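Local coordinates for protein cellulase (PDB 5HOS) that probably hydrolyses internal beta-1,4-glucosidic bonds of cellulose and related glucans, as an endoglucanase of glycoside hydrolase family 5, at residues A37-Q43 with P74-R79. Sequence-based numbering, arbitrary orientation.
Sequences AEIKSSQ and PILWER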
# COMPACT_ATOMS: atom_id res chain seq x y z
N ALA A 37 -10.24 2.11 -8.13
CA ALA A 37 -10.47 0.81 -8.78
C ALA A 37 -10.94 -0.28 -7.81
O ALA A 37 -11.48 -1.31 -8.24
CB ALA A 37 -9.20 0.35 -9.52
N GLU A 38 -10.77 -0.04 -6.50
CA GLU A 38 -11.10 -0.99 -5.45
C GLU A 38 -12.49 -0.79 -4.84
O GLU A 38 -12.96 -1.65 -4.09
CB GLU A 38 -10.04 -0.93 -4.34
CG GLU A 38 -10.20 0.14 -3.25
CD GLU A 38 -9.82 1.56 -3.67
OE1 GLU A 38 -9.63 1.85 -4.88
OE2 GLU A 38 -9.71 2.41 -2.77
N ILE A 39 -13.13 0.34 -5.14
CA ILE A 39 -14.35 0.76 -4.42
C ILE A 39 -15.60 -0.00 -4.85
O ILE A 39 -15.60 -0.71 -5.87
CB ILE A 39 -14.59 2.29 -4.49
CG1 ILE A 39 -15.00 2.73 -5.90
CG2 ILE A 39 -13.35 3.05 -4.01
CD1 ILE A 39 -15.29 4.21 -6.01
N LYS A 40 -16.65 0.15 -4.04
CA LYS A 40 -17.95 -0.51 -4.24
C LYS A 40 -17.76 -2.00 -4.47
O LYS A 40 -18.22 -2.55 -5.48
CB LYS A 40 -18.73 0.14 -5.39
CG LYS A 40 -18.90 1.64 -5.20
CD LYS A 40 -20.04 2.21 -6.02
CE LYS A 40 -19.98 3.73 -6.09
NZ LYS A 40 -18.90 4.25 -6.98
N SER A 41 -17.07 -2.63 -3.53
CA SER A 41 -16.65 -4.02 -3.70
C SER A 41 -17.79 -5.04 -3.76
O SER A 41 -17.58 -6.15 -4.26
CB SER A 41 -15.64 -4.42 -2.61
OG SER A 41 -16.24 -4.35 -1.33
N SER A 42 -18.98 -4.67 -3.29
CA SER A 42 -20.18 -5.50 -3.47
C SER A 42 -20.54 -5.72 -4.95
O SER A 42 -21.21 -6.70 -5.27
CB SER A 42 -21.38 -4.89 -2.74
OG SER A 42 -21.62 -3.57 -3.20
N GLN A 43 -20.10 -4.82 -5.82
CA GLN A 43 -20.33 -4.93 -7.27
C GLN A 43 -19.23 -5.75 -7.96
O GLN A 43 -18.15 -5.22 -8.26
CB GLN A 43 -20.44 -3.53 -7.90
CG GLN A 43 -21.51 -2.65 -7.26
CD GLN A 43 -22.87 -3.32 -7.24
OE1 GLN A 43 -23.40 -3.68 -8.28
NE2 GLN A 43 -23.43 -3.50 -6.04
N PRO A 74 -4.71 0.68 -5.59
CA PRO A 74 -5.58 -0.37 -5.12
C PRO A 74 -6.42 -0.96 -6.25
O PRO A 74 -7.03 -0.20 -7.02
CB PRO A 74 -6.50 0.34 -4.12
CG PRO A 74 -5.73 1.51 -3.65
CD PRO A 74 -5.00 1.95 -4.89
N ILE A 75 -6.43 -2.29 -6.34
CA ILE A 75 -7.28 -3.04 -7.26
C ILE A 75 -7.97 -4.14 -6.48
O ILE A 75 -7.48 -4.54 -5.42
CB ILE A 75 -6.50 -3.61 -8.46
CG1 ILE A 75 -5.46 -4.67 -8.05
CG2 ILE A 75 -5.82 -2.48 -9.22
CD1 ILE A 75 -5.94 -6.09 -8.07
N LEU A 76 -9.11 -4.60 -6.98
CA LEU A 76 -9.86 -5.69 -6.35
C LEU A 76 -9.49 -7.01 -6.97
O LEU A 76 -9.63 -7.18 -8.18
CB LEU A 76 -11.37 -5.52 -6.53
CG LEU A 76 -12.22 -4.85 -5.47
CD1 LEU A 76 -13.67 -5.21 -5.75
CD2 LEU A 76 -11.84 -5.24 -4.05
N TRP A 77 -9.06 -7.96 -6.14
CA TRP A 77 -8.71 -9.31 -6.59
C TRP A 77 -9.79 -9.88 -7.53
O TRP A 77 -9.49 -10.38 -8.60
CB TRP A 77 -8.52 -10.23 -5.38
CG TRP A 77 -7.95 -11.61 -5.64
CD1 TRP A 77 -7.76 -12.23 -6.85
CD2 TRP A 77 -7.54 -12.55 -4.65
NE1 TRP A 77 -7.25 -13.48 -6.66
CE2 TRP A 77 -7.11 -13.71 -5.32
CE3 TRP A 77 -7.50 -12.53 -3.25
CZ2 TRP A 77 -6.63 -14.84 -4.65
CZ3 TRP A 77 -7.02 -13.66 -2.57
CH2 TRP A 77 -6.60 -14.80 -3.27
N GLU A 78 -11.05 -9.77 -7.11
CA GLU A 78 -12.15 -10.40 -7.83
C GLU A 78 -12.42 -9.78 -9.20
O GLU A 78 -12.94 -10.45 -10.09
CB GLU A 78 -13.42 -10.38 -6.99
CG GLU A 78 -13.30 -11.18 -5.70
CD GLU A 78 -12.79 -10.40 -4.51
OE1 GLU A 78 -12.33 -9.23 -4.65
OE2 GLU A 78 -12.83 -10.96 -3.39
N ARG A 79 -12.08 -8.50 -9.35
CA ARG A 79 -12.16 -7.84 -10.66
C ARG A 79 -11.02 -8.28 -11.58
O ARG A 79 -11.22 -8.46 -12.77
CB ARG A 79 -12.16 -6.33 -10.50
CG ARG A 79 -13.39 -5.83 -9.76
CD ARG A 79 -13.54 -4.32 -9.80
NE ARG A 79 -14.85 -3.94 -9.26
CZ ARG A 79 -15.11 -3.02 -8.34
NH1 ARG A 79 -14.15 -2.24 -7.82
NH2 ARG A 79 -16.38 -2.83 -7.97
O HOH W 1 -7.42 2.42 -7.55
O HOH W 2 -10.14 -3.50 -9.41
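P74 lies alongside the side chain of E38, the two pointing the same way, with P74 CB 3.6 Å from E38 CD. The glutamate chain is bent at chi2 (-76°) and runs beside the proline ring; its OE2 bonds S35 OG and its OE1 accepts from G36 N. A water bridges P74 O and A37 N; a second joins L76 N to A37 O. I75 CG2 lies 4.4 Å from A37 CB, a loose apolar contact. L76 reaches across with its branched tip: the branching carbon CG sits 3.6 Å from E38 O, while the methyl CD1 meets S41 CB at 3.8 Å. The same CD1 lies over one face of the R79 guanidinium, offset toward its rim.

R79, extended from CG to NE, carries the polar part. I39 O is gripped end-on by R79 NH1 at 2.9 Å and R79 NH2 at 3.1 Å, only 4° from the guanidinium plane. R79 NH1 also bonds A37 O at 2.9 Å, standing 45° out of that carbonyl's plane, whereas R79 NH2 bonds Q43 O at 3.0 Å and, weakly, K40 O. One guanidinium thus gathers four carbonyls, A37 and I39 from the chain leading into the type I turn and K40 and Q43 from its two ends; R79 NE donates to P45 O, just beyond the loop segment.

The contact ties the loop between strand 29-34 and helix 57-65 to the C-terminal end of strand 70-75 and helix 77-80 in the (beta/alpha)8 barrel, with W304 of strand 298-306 touching both E38 and P74.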